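Putative NADPH:quinone oxidoreductase (Ralstonia eutropha, PDB 3IUP) probably reduces quinones with electrons from NADPH, as a member of the medium-chain dehydrogenase/reductase family with a GroES-like domain and a Rossmann-type cofactor domain. Local coordinates at residues P157-L161 with L326-V330; D149-S153 with E333-T337; G162-T166 with W309-F314. All coordinates share one frame; numbering follows the deposited sequence.

Overall arrangement
All three contacts are largely buried, and two of them rest on helix 155-169. Contact 1 sets the first half of that helix against helix 320-332 mainly through apolar side chains, without a hydrogen bond. Contact 3 sets the following turn against the start of helix 311-318 and adds a hydrogen bond, two aromatic rings and the cofactor carboxamide. The two touch where Leu-158 and Thr-159 meet Leu-311, and both reach NADPH. Contact 2 joins the turns that precede helix 155-169 and follow helix 320-332; it abuts contact 1 but not contact 3, whose centre is about 19 Å from its own. Exposed Lys-335 gives contact 2 a charged rim, and a water bridges its backbones.

Contact 1 of 3, residues P157-L161 with L326-V330; sequences PLTAL and LKQRV. With NDP (NADPH dihydro-nicotinamide-adenine-dinucleotide phosphate), chain C.
Helix 155-169, which runs past the nicotinamide of NADPH, turns its other flank to helix 320-332 through Pro-157, Leu-158 and Leu-161. The two helical segments cross at 119° with axes 10.0 Å apart. Val-330 is the common partner: its CG2 lies 3.5 Å from Pro-157 CB, where the two side chains meet nearly perpendicular, and 3.7 Å from Leu-161 CD1. One helical turn back, Leu-326 CB takes Leu-158 CD2 at 3.7 Å, and the same methyl also rests on the CG of Lys-327, whose amine leads away. Leu-161 divides its branches: CD1 goes to Val-330 and Leu-326, while CD2 comes within 3.9 Å of Arg-329 NH1. The extended Arg-329 chain carries its guanidinium past Leu-161 to Asp-195 and Glu-333. On the cofactor side, Thr-159 OG1 sits 3.0 Å from C4N, the hydride-carrying carbon of NADPH, and is hydrogen-bonded to Val-155 O. Helix 155-169 is therefore two-faced here, with apolar side chains toward helix 320-332 and a hydroxyl beside the nicotinamide. Close apolar packing holds the helix pair with no hydrogen bond across it, and the one guanidinium charge that touches it is met by carboxylates outside the contact.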
loop_
_atom_site.group_PDB
_atom_site.type_symbol
_atom_site.label_atom_id
_atom_site.label_comp_id
_atom_site.label_asym_id
_atom_site.label_seq_id
_atom_site.Cartn_x
_atom_site.Cartn_y
_atom_site.Cartn_z
ATOM N N PRO A 157 -22.616 -4.837 -8.351
ATOM C CA PRO A 157 -23.360 -4.420 -7.176
ATOM C C PRO A 157 -22.665 -4.740 -5.841
ATOM O O PRO A 157 -22.680 -3.914 -4.919
ATOM C CB PRO A 157 -24.697 -5.164 -7.326
ATOM C CG PRO A 157 -24.886 -5.296 -8.783
ATOM C CD PRO A 157 -23.472 -5.558 -9.321
ATOM N N LEU A 158 -22.086 -5.929 -5.717
ATOM C CA LEU A 158 -21.490 -6.308 -4.453
ATOM C C LEU A 158 -20.179 -5.583 -4.260
ATOM O O LEU A 158 -19.800 -5.334 -3.128
ATOM C CB LEU A 158 -21.291 -7.806 -4.299
ATOM C CG LEU A 158 -22.595 -8.567 -4.239
ATOM C CD1 LEU A 158 -22.327 -10.103 -4.271
ATOM C CD2 LEU A 158 -23.526 -8.159 -3.044
ATOM N N THR A 159 -19.470 -5.270 -5.342
ATOM C CA THR A 159 -18.247 -4.505 -5.219
ATOM C C THR A 159 -18.590 -3.108 -4.756
ATOM O O THR A 159 -17.911 -2.580 -3.874
ATOM C CB THR A 159 -17.452 -4.511 -6.510
ATOM O OG1 THR A 159 -17.092 -5.868 -6.826
ATOM C CG2 THR A 159 -16.173 -3.677 -6.435
ATOM N N ALA A 160 -19.621 -2.500 -5.330
ATOM C CA ALA A 160 -20.006 -1.142 -4.921
ATOM C C ALA A 160 -20.398 -1.142 -3.457
ATOM O O ALA A 160 -19.948 -0.294 -2.682
ATOM C CB ALA A 160 -21.113 -0.589 -5.792
ATOM N N LEU A 161 -21.234 -2.091 -3.064
ATOM C CA LEU A 161 -21.569 -2.204 -1.654
ATOM C C LEU A 161 -20.335 -2.517 -0.815
ATOM O O LEU A 161 -20.200 -2.021 0.320
ATOM C CB LEU A 161 -22.644 -3.280 -1.451
ATOM C CG LEU A 161 -24.012 -2.868 -1.978
ATOM C CD1 LEU A 161 -24.891 -4.110 -2.044
ATOM C CD2 LEU A 161 -24.641 -1.758 -1.108
ATOM N N LEU A 326 -26.213 -8.134 1.877
ATOM C CA LEU A 326 -25.849 -7.280 0.723
ATOM C C LEU A 326 -26.584 -7.774 -0.527
ATOM O O LEU A 326 -27.187 -6.997 -1.263
ATOM C CB LEU A 326 -24.328 -7.272 0.466
ATOM C CG LEU A 326 -23.429 -6.790 1.614
ATOM C CD1 LEU A 326 -22.007 -6.692 1.137
ATOM C CD2 LEU A 326 -23.936 -5.522 2.206
ATOM N N LYS A 327 -26.573 -9.076 -0.740
ATOM C CA LYS A 327 -27.306 -9.637 -1.894
ATOM C C LYS A 327 -28.813 -9.335 -1.860
ATOM O O LYS A 327 -29.421 -9.050 -2.890
ATOM C CB LYS A 327 -27.043 -11.120 -2.019
ATOM C CG LYS A 327 -25.682 -11.386 -2.506
ATOM C CD LYS A 327 -25.354 -12.830 -2.744
ATOM C CE LYS A 327 -25.325 -13.640 -1.482
ATOM N NZ LYS A 327 -24.541 -14.883 -1.744
ATOM N N GLN A 328 -29.408 -9.386 -0.679
ATOM C CA GLN A 328 -30.806 -9.031 -0.526
ATOM C C GLN A 328 -31.098 -7.573 -0.898
ATOM O O GLN A 328 -32.107 -7.279 -1.530
ATOM C CB GLN A 328 -31.242 -9.303 0.903
ATOM C CG GLN A 328 -31.210 -10.787 1.269
ATOM C CD GLN A 328 -31.659 -11.029 2.712
ATOM O OE1 GLN A 328 -30.938 -10.709 3.670
ATOM N NE2 GLN A 328 -32.848 -11.598 2.870
ATOM N N ARG A 329 -30.193 -6.662 -0.539
ATOM C CA ARG A 329 -30.353 -5.283 -0.971
ATOM C C ARG A 329 -30.233 -5.135 -2.495
ATOM O O ARG A 329 -30.963 -4.355 -3.123
ATOM C CB ARG A 329 -29.361 -4.350 -0.278
ATOM C CG ARG A 329 -29.474 -2.956 -0.885
ATOM C CD ARG A 329 -28.769 -1.933 -0.124
ATOM N NE ARG A 329 -28.977 -0.647 -0.762
ATOM C CZ ARG A 329 -28.350 0.447 -0.390
ATOM N NH1 ARG A 329 -27.439 0.385 0.582
ATOM N NH2 ARG A 329 -28.613 1.588 -1.014
ATOM N N VAL A 330 -29.311 -5.879 -3.104
ATOM C CA VAL A 330 -29.177 -5.836 -4.560
ATOM C C VAL A 330 -30.527 -6.261 -5.217
ATOM O O VAL A 330 -31.026 -5.589 -6.121
ATOM C CB VAL A 330 -27.985 -6.701 -5.079
ATOM C CG1 VAL A 330 -27.986 -6.746 -6.585
ATOM C CG2 VAL A 330 -26.615 -6.154 -4.559
HETATM P PA NDP C . -17.313 -0.156 -17.382
HETATM O O1A NDP C . -18.731 0.073 -17.202
HETATM O O2A NDP C . -16.843 -0.863 -18.593
HETATM O O5B NDP C . -16.642 1.356 -17.336
HETATM C C5B NDP C . -15.213 1.421 -17.396
HETATM C C4B NDP C . -14.792 2.836 -17.141
HETATM O O4B NDP C . -13.395 2.822 -17.175
HETATM C C3B NDP C . -15.295 3.820 -18.210
HETATM O O3B NDP C . -15.875 5.001 -17.697
HETATM C C2B NDP C . -14.006 4.211 -18.967
HETATM O O2B NDP C . -13.979 5.564 -19.420
HETATM C C1B NDP C . -12.959 3.988 -17.885
HETATM N N9A NDP C . -11.621 3.697 -18.418
HETATM C C8A NDP C . -11.335 2.729 -19.359
HETATM N N7A NDP C . -10.004 2.688 -19.543
HETATM C C5A NDP C . -9.413 3.620 -18.711
HETATM C C6A NDP C . -8.086 4.030 -18.472
HETATM N N6A NDP C . -7.029 3.565 -19.163
HETATM N N1A NDP C . -7.847 5.015 -17.537
HETATM C C2A NDP C . -8.863 5.622 -16.866
HETATM N N3A NDP C . -10.157 5.218 -17.100
HETATM C C4A NDP C . -10.430 4.244 -18.000
HETATM O O3 NDP C . -16.590 -0.942 -16.167
HETATM P PN NDP C . -17.293 -1.645 -14.963
HETATM O O1N NDP C . -18.203 -0.796 -14.233
HETATM O O2N NDP C . -17.822 -2.999 -15.339
HETATM O O5D NDP C . -15.993 -1.906 -14.016
HETATM C C5D NDP C . -15.383 -0.794 -13.343
HETATM C C4D NDP C . -14.048 -1.227 -12.747
HETATM O O4D NDP C . -14.350 -1.993 -11.562
HETATM C C3D NDP C . -13.148 -2.096 -13.650
HETATM O O3D NDP C . -11.784 -1.764 -13.491
HETATM C C2D NDP C . -13.393 -3.484 -13.081
HETATM O O2D NDP C . -12.377 -4.441 -13.338
HETATM C C1D NDP C . -13.487 -3.128 -11.595
HETATM N N1N NDP C . -14.048 -4.214 -10.760
HETATM C C2N NDP C . -13.193 -4.795 -9.883
HETATM C C3N NDP C . -13.594 -5.823 -9.071
HETATM C C7N NDP C . -12.664 -6.365 -8.002
HETATM O O7N NDP C . -13.112 -7.488 -7.312
HETATM N N7N NDP C . -11.459 -5.857 -7.714
HETATM C C4N NDP C . -15.036 -6.127 -8.939
HETATM C C5N NDP C . -15.908 -5.415 -9.942
HETATM C C6N NDP C . -15.374 -4.473 -10.813
HETATM P P2B NDP C . -13.555 5.935 -20.964
HETATM O O1X NDP C . -14.862 6.080 -21.754
HETATM O O2X NDP C . -12.653 4.880 -21.598
HETATM O O3X NDP C . -12.814 7.274 -20.822
#

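Contact 2 of 3, residues D149-S153 with E333-T337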
loop_
_atom_site.group_PDB
_atom_site.type_symbol
_atom_site.label_atom_id
_atom_site.label_comp_id
_atom_site.label_asym_id
_atom_site.label_seq_id
_atom_site.Cartn_x
_atom_site.Cartn_y
_atom_site.Cartn_z
ATOM N N ASP A 149 -32.153 -8.164 -16.787
ATOM C CA ASP A 149 -32.250 -7.364 -15.567
ATOM C C ASP A 149 -31.350 -7.869 -14.432
ATOM O O ASP A 149 -30.901 -7.084 -13.617
ATOM C CB ASP A 149 -33.725 -7.280 -15.048
ATOM C CG ASP A 149 -34.645 -6.516 -15.986
ATOM O OD1 ASP A 149 -34.168 -5.601 -16.711
ATOM O OD2 ASP A 149 -35.862 -6.820 -16.015
ATOM N N GLY A 150 -31.089 -9.170 -14.382
ATOM C CA GLY A 150 -30.266 -9.761 -13.340
ATOM C C GLY A 150 -28.902 -10.250 -13.731
ATOM O O GLY A 150 -28.225 -10.884 -12.938
ATOM N N ALA A 151 -28.487 -9.952 -14.950
ATOM C CA ALA A 151 -27.265 -10.518 -15.524
ATOM C C ALA A 151 -26.004 -10.102 -14.763
ATOM O O ALA A 151 -24.984 -10.793 -14.811
ATOM C CB ALA A 151 -27.163 -10.074 -16.960
ATOM N N SER A 152 -26.097 -8.924 -14.150
ATOM C CA SER A 152 -24.962 -8.278 -13.507
ATOM C C SER A 152 -25.244 -8.122 -12.025
ATOM O O SER A 152 -24.924 -7.099 -11.443
ATOM C CB SER A 152 -24.735 -6.903 -14.149
ATOM O OG SER A 152 -24.252 -7.039 -15.488
ATOM N N SER A 153 -25.842 -9.138 -11.405
ATOM C CA SER A 153 -26.292 -9.024 -10.015
ATOM C C SER A 153 -25.153 -9.093 -9.003
ATOM O O SER A 153 -25.330 -8.702 -7.835
ATOM C CB SER A 153 -27.278 -10.161 -9.687
ATOM O OG SER A 153 -28.474 -9.944 -10.367
ATOM N N GLU A 333 -33.231 -3.545 -5.007
ATOM C CA GLU A 333 -33.002 -2.295 -5.741
ATOM C C GLU A 333 -32.395 -2.617 -7.083
ATOM O O GLU A 333 -31.625 -1.819 -7.665
ATOM C CB GLU A 333 -32.100 -1.375 -4.921
ATOM C CG GLU A 333 -32.762 -0.922 -3.608
ATOM C CD GLU A 333 -31.822 -0.234 -2.639
ATOM O OE1 GLU A 333 -30.793 0.367 -3.051
ATOM O OE2 GLU A 333 -32.126 -0.279 -1.422
ATOM N N LEU A 334 -32.787 -3.777 -7.606
ATOM C CA LEU A 334 -32.156 -4.331 -8.787
ATOM C C LEU A 334 -32.289 -3.418 -9.980
ATOM O O LEU A 334 -31.345 -3.265 -10.741
ATOM C CB LEU A 334 -32.716 -5.719 -9.115
ATOM C CG LEU A 334 -32.021 -6.452 -10.262
ATOM C CD1 LEU A 334 -30.568 -6.704 -9.963
ATOM C CD2 LEU A 334 -32.744 -7.792 -10.530
ATOM N N LYS A 335 -33.459 -2.805 -10.139
ATOM C CA LYS A 335 -33.728 -1.980 -11.315
ATOM C C LYS A 335 -33.572 -0.482 -11.039
ATOM O O LYS A 335 -33.740 0.348 -11.944
ATOM C CB LYS A 335 -35.133 -2.288 -11.854
ATOM C CG LYS A 335 -35.290 -3.626 -12.569
ATOM C CD LYS A 335 -36.690 -3.747 -13.102
ATOM C CE LYS A 335 -36.897 -5.007 -13.869
ATOM N NZ LYS A 335 -38.328 -5.258 -14.181
ATOM N N THR A 336 -33.223 -0.124 -9.806
ATOM C CA THR A 336 -33.028 1.265 -9.459
ATOM C C THR A 336 -31.559 1.486 -9.141
ATOM O O THR A 336 -30.777 1.718 -10.045
ATOM C CB THR A 336 -33.972 1.666 -8.336
ATOM O OG1 THR A 336 -33.756 0.826 -7.208
ATOM C CG2 THR A 336 -35.431 1.536 -8.815
ATOM N N THR A 337 -31.172 1.360 -7.882
ATOM C CA THR A 337 -29.774 1.595 -7.486
ATOM C C THR A 337 -28.767 0.762 -8.302
ATOM O O THR A 337 -27.716 1.253 -8.688
ATOM C CB THR A 337 -29.600 1.241 -6.032
ATOM O OG1 THR A 337 -30.640 1.859 -5.282
ATOM C CG2 THR A 337 -28.216 1.660 -5.526
HETATM O O HOH W 1 -31.490 -4.350 -13.270
#
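The carbonyl of Asp-149, just before one type I beta turn, meets Leu-334 in a second that follows helix 320-332. The backbones come nearest at Asp-149 and Lys-335, whose CA atoms are 7.0 Å apart. The first turn runs from Gly-150 to Ser-153, at the end of a short, weakly bonded helix; the other, Glu-333 to Thr-336, is closed by Thr-336 N on Glu-333 O at 3.2 Å. The first has a weak backbone bond between its ends, but Ser-153 OG reinforces it, donating to Gly-150 O at 2.7 Å from 35° off the carbonyl plane. No direct hydrogen bond joins the two segments. Instead one water donates to both Asp-149 O and Leu-334 O, each 2.8 Å from the water oxygen, a bridge between the two carbonyls.

Leu-334 supplies the apolar part. Its chi1 of -174° swings the branched end up to the Asp-149 carbonyl, CG lying 3.6 Å from Asp-149 O. CD1 continues to Ser-153 OG and CD2 to the CA of Gly-150. At the more open edge, the extended chain of Lys-335 brings its end alongside the Asp-149 carboxylate, with CE 3.0 Å and NZ 3.4 Å from Asp-149 OD2, so the salt bridge is a long one. Both groups are also held by main chain just upstream, the carboxylate oxygen OD2 by Thr-146 N and the amine by Gly-144 O. The charge pair is thus tied to the backbone ahead of helix 147-150. Just after the second turn, Thr-337 OG1 donates to Glu-333 OE1, an oxygen that also pairs with Arg-329 of helix 320-332. Helix 183-195 covers Thr-337 and Glu-333, while Ala-151 and Ser-152 lean on strand 34-43, placing the contact between that strand and helices 183-195 and 320-332.

Contact 3 of 3, residues G162-T166 with W309-F314. With NDP (NADPH dihydro-nicotinamide-adenine-dinucleotide phosphate), chain C; EDO (1,2-ethanediol), chain E.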
loop_
_atom_site.group_PDB
_atom_site.type_symbol
_atom_site.label_atom_id
_atom_site.label_comp_id
_atom_site.label_asym_id
_atom_site.label_seq_id
_atom_site.Cartn_x
_atom_site.Cartn_y
_atom_site.Cartn_z
ATOM N N GLY A 162 -19.441 -3.331 -1.323
ATOM C CA GLY A 162 -18.241 -3.656 -0.602
ATOM C C GLY A 162 -17.288 -2.512 -0.366
ATOM O O GLY A 162 -16.561 -2.497 0.621
HETATM N N MSE A 163 -17.285 -1.550 -1.276
HETATM C CA MSE A 163 -16.506 -0.302 -1.050
HETATM C C MSE A 163 -17.036 0.431 0.164
HETATM O O MSE A 163 -16.262 0.872 0.995
HETATM C CB MSE A 163 -16.579 0.596 -2.292
HETATM C CG MSE A 163 -15.914 -0.024 -3.398
HETATM SE SE MSE A 163 -16.128 1.184 -4.962
HETATM C CE MSE A 163 -15.060 0.213 -6.061
ATOM N N VAL A 164 -18.351 0.583 0.250
ATOM C CA VAL A 164 -18.965 1.218 1.403
ATOM C C VAL A 164 -18.745 0.408 2.695
ATOM O O VAL A 164 -18.369 0.960 3.747
ATOM C CB VAL A 164 -20.432 1.522 1.171
ATOM C CG1 VAL A 164 -21.068 2.077 2.453
ATOM C CG2 VAL A 164 -20.559 2.503 -0.015
ATOM N N GLU A 165 -18.881 -0.900 2.572
ATOM C CA GLU A 165 -18.586 -1.800 3.703
ATOM C C GLU A 165 -17.135 -1.687 4.209
ATOM O O GLU A 165 -16.907 -1.561 5.402
ATOM C CB GLU A 165 -18.925 -3.235 3.332
ATOM C CG GLU A 165 -18.957 -4.189 4.563
ATOM C CD GLU A 165 -20.342 -4.220 5.223
ATOM O OE1 GLU A 165 -21.226 -3.427 4.863
ATOM O OE2 GLU A 165 -20.528 -5.057 6.124
ATOM N N THR A 166 -16.173 -1.730 3.302
ATOM C CA THR A 166 -14.790 -1.540 3.607
ATOM C C THR A 166 -14.497 -0.186 4.235
ATOM O O THR A 166 -13.781 -0.138 5.189
ATOM C CB THR A 166 -13.896 -1.694 2.340
ATOM O OG1 THR A 166 -14.077 -3.002 1.763
ATOM C CG2 THR A 166 -12.439 -1.553 2.670
ATOM N N TRP A 309 -7.533 -4.972 -3.954
ATOM C CA TRP A 309 -8.828 -5.279 -3.368
ATOM C C TRP A 309 -9.593 -6.151 -4.345
ATOM O O TRP A 309 -9.700 -5.821 -5.529
ATOM C CB TRP A 309 -9.612 -3.976 -3.069
ATOM C CG TRP A 309 -10.857 -4.098 -2.277
ATOM C CD1 TRP A 309 -11.012 -3.763 -0.974
ATOM C CD2 TRP A 309 -12.120 -4.610 -2.712
ATOM N NE1 TRP A 309 -12.275 -3.973 -0.580
ATOM C CE2 TRP A 309 -12.987 -4.516 -1.626
ATOM C CE3 TRP A 309 -12.611 -5.084 -3.927
ATOM C CZ2 TRP A 309 -14.317 -4.863 -1.702
ATOM C CZ3 TRP A 309 -13.916 -5.457 -4.008
ATOM C CH2 TRP A 309 -14.774 -5.355 -2.892
ATOM N N LEU A 310 -10.067 -7.283 -3.853
ATOM C CA LEU A 310 -10.874 -8.203 -4.651
ATOM C C LEU A 310 -12.186 -8.597 -3.992
ATOM O O LEU A 310 -12.268 -8.822 -2.777
ATOM C CB LEU A 310 -10.062 -9.470 -4.936
ATOM C CG LEU A 310 -9.107 -9.539 -6.113
ATOM C CD1 LEU A 310 -8.378 -10.911 -6.027
ATOM C CD2 LEU A 310 -9.862 -9.384 -7.430
ATOM N N LEU A 311 -13.229 -8.759 -4.807
ATOM C CA LEU A 311 -14.566 -9.003 -4.286
ATOM C C LEU A 311 -14.651 -10.297 -3.464
ATOM O O LEU A 311 -15.245 -10.305 -2.372
ATOM C CB LEU A 311 -15.610 -9.068 -5.436
ATOM C CG LEU A 311 -17.070 -9.320 -5.020
ATOM C CD1 LEU A 311 -17.672 -8.265 -4.053
ATOM C CD2 LEU A 311 -17.985 -9.482 -6.296
ATOM N N PHE A 312 -14.093 -11.375 -3.989
ATOM C CA PHE A 312 -14.318 -12.694 -3.343
ATOM C C PHE A 312 -13.643 -12.808 -1.982
ATOM O O PHE A 312 -14.292 -13.212 -1.044
ATOM C CB PHE A 312 -14.005 -13.858 -4.268
ATOM C CG PHE A 312 -15.158 -14.209 -5.174
ATOM C CD1 PHE A 312 -15.639 -13.289 -6.090
ATOM C CD2 PHE A 312 -15.771 -15.472 -5.112
ATOM C CE1 PHE A 312 -16.697 -13.590 -6.929
ATOM C CE2 PHE A 312 -16.837 -15.794 -5.967
ATOM C CZ PHE A 312 -17.300 -14.846 -6.865
ATOM N N PRO A 313 -12.371 -12.437 -1.872
ATOM C CA PRO A 313 -11.765 -12.332 -0.532
ATOM C C PRO A 313 -12.563 -11.436 0.408
ATOM O O PRO A 313 -12.671 -11.734 1.587
ATOM C CB PRO A 313 -10.388 -11.763 -0.837
ATOM C CG PRO A 313 -10.099 -12.248 -2.201
ATOM C CD PRO A 313 -11.383 -12.244 -2.931
ATOM N N PHE A 314 -13.148 -10.343 -0.098
ATOM C CA PHE A 314 -13.979 -9.486 0.726
ATOM C C PHE A 314 -15.259 -10.148 1.257
ATOM O O PHE A 314 -15.559 -10.054 2.433
ATOM C CB PHE A 314 -14.285 -8.148 -0.012
ATOM C CG PHE A 314 -15.439 -7.397 0.571
ATOM C CD1 PHE A 314 -15.285 -6.571 1.636
ATOM C CD2 PHE A 314 -16.697 -7.581 0.071
ATOM C CE1 PHE A 314 -16.373 -5.911 2.156
ATOM C CE2 PHE A 314 -17.785 -6.946 0.595
ATOM C CZ PHE A 314 -17.625 -6.119 1.646
HETATM P PA NDP C . -17.313 -0.156 -17.382
HETATM O O1A NDP C . -18.731 0.073 -17.202
HETATM O O2A NDP C . -16.843 -0.863 -18.593
HETATM O O5B NDP C . -16.642 1.356 -17.336
HETATM C C5B NDP C . -15.213 1.421 -17.396
HETATM C C4B NDP C . -14.792 2.836 -17.141
HETATM O O4B NDP C . -13.395 2.822 -17.175
HETATM C C3B NDP C . -15.295 3.820 -18.210
HETATM O O3B NDP C . -15.875 5.001 -17.697
HETATM C C2B NDP C . -14.006 4.211 -18.967
HETATM O O2B NDP C . -13.979 5.564 -19.420
HETATM C C1B NDP C . -12.959 3.988 -17.885
HETATM N N9A NDP C . -11.621 3.697 -18.418
HETATM C C8A NDP C . -11.335 2.729 -19.359
HETATM N N7A NDP C . -10.004 2.688 -19.543
HETATM C C5A NDP C . -9.413 3.620 -18.711
HETATM C C6A NDP C . -8.086 4.030 -18.472
HETATM N N6A NDP C . -7.029 3.565 -19.163
HETATM N N1A NDP C . -7.847 5.015 -17.537
HETATM C C2A NDP C . -8.863 5.622 -16.866
HETATM N N3A NDP C . -10.157 5.218 -17.100
HETATM C C4A NDP C . -10.430 4.244 -18.000
HETATM O O3 NDP C . -16.590 -0.942 -16.167
HETATM P PN NDP C . -17.293 -1.645 -14.963
HETATM O O1N NDP C . -18.203 -0.796 -14.233
HETATM O O2N NDP C . -17.822 -2.999 -15.339
HETATM O O5D NDP C . -15.993 -1.906 -14.016
HETATM C C5D NDP C . -15.383 -0.794 -13.343
HETATM C C4D NDP C . -14.048 -1.227 -12.747
HETATM O O4D NDP C . -14.350 -1.993 -11.562
HETATM C C3D NDP C . -13.148 -2.096 -13.650
HETATM O O3D NDP C . -11.784 -1.764 -13.491
HETATM C C2D NDP C . -13.393 -3.484 -13.081
HETATM O O2D NDP C . -12.377 -4.441 -13.338
HETATM C C1D NDP C . -13.487 -3.128 -11.595
HETATM N N1N NDP C . -14.048 -4.214 -10.760
HETATM C C2N NDP C . -13.193 -4.795 -9.883
HETATM C C3N NDP C . -13.594 -5.823 -9.071
HETATM C C7N NDP C . -12.664 -6.365 -8.002
HETATM O O7N NDP C . -13.112 -7.488 -7.312
HETATM N N7N NDP C . -11.459 -5.857 -7.714
HETATM C C4N NDP C . -15.036 -6.127 -8.939
HETATM C C5N NDP C . -15.908 -5.415 -9.942
HETATM C C6N NDP C . -15.374 -4.473 -10.813
HETATM P P2B NDP C . -13.555 5.935 -20.964
HETATM O O1X NDP C . -14.862 6.080 -21.754
HETATM O O2X NDP C . -12.653 4.880 -21.598
HETATM O O3X NDP C . -12.814 7.274 -20.822
HETATM C C1 EDO E . -10.745 -7.505 0.219
HETATM O O1 EDO E . -10.487 -8.101 1.507
HETATM C C2 EDO E . -9.406 -7.150 -0.391
HETATM O O2 EDO E . -8.987 -8.118 -1.366
#
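Buried beside the nicotinamide site, helix 155-169 packs here against the loop residue Trp-309 and the first turn of helix 311-318, with Thr-166 and Gly-162 receiving the rings of Trp-309 and Phe-314. The indole N-H of Trp-309 points at the threonine hydroxyl, with NE1 3.1 Å from Thr-166 OG1, an N-H...O angle of 156° and the oxygen close to the ring plane. Thr-166 OG1 donates a hydrogen bond to Gly-162 O at 2.8 Å, so that carbonyl accepts both this hydroxyl and Thr-166 N, from opposite faces of its plane.

Phe-314 fills the adjoining site. Its CZ lies 3.4 Å from Gly-162 CA, where the helix has no side chain, and Glu-165 CB lies at the ring edge, 3.6 Å from Phe-314 CZ. Glu-165 then bends at chi2, taking its carboxylate to a salt bridge with Arg-322.

Trp-309 directly follows strand 304-308, an outermost strand of the six-stranded parallel Rossmann sheet within this chain, and Leu-310 is the N-cap residue of helix 311-318. Here the backbone reads the NADPH carboxamide: N7N donates to Trp-309 O at 2.8 Å, and Leu-311 N donates to O7N, also at 2.8 Å. The Trp-309 indole extends from this strand end to Thr-166, CG lying anti to the backbone N (chi1 -171°), with Phe-245 and Tyr-284 packing edge-to-face with it. A 1,2-ethanediol molecule, probably from the crystallisation liquor, lies over one indole face and accepts from Leu-310 N.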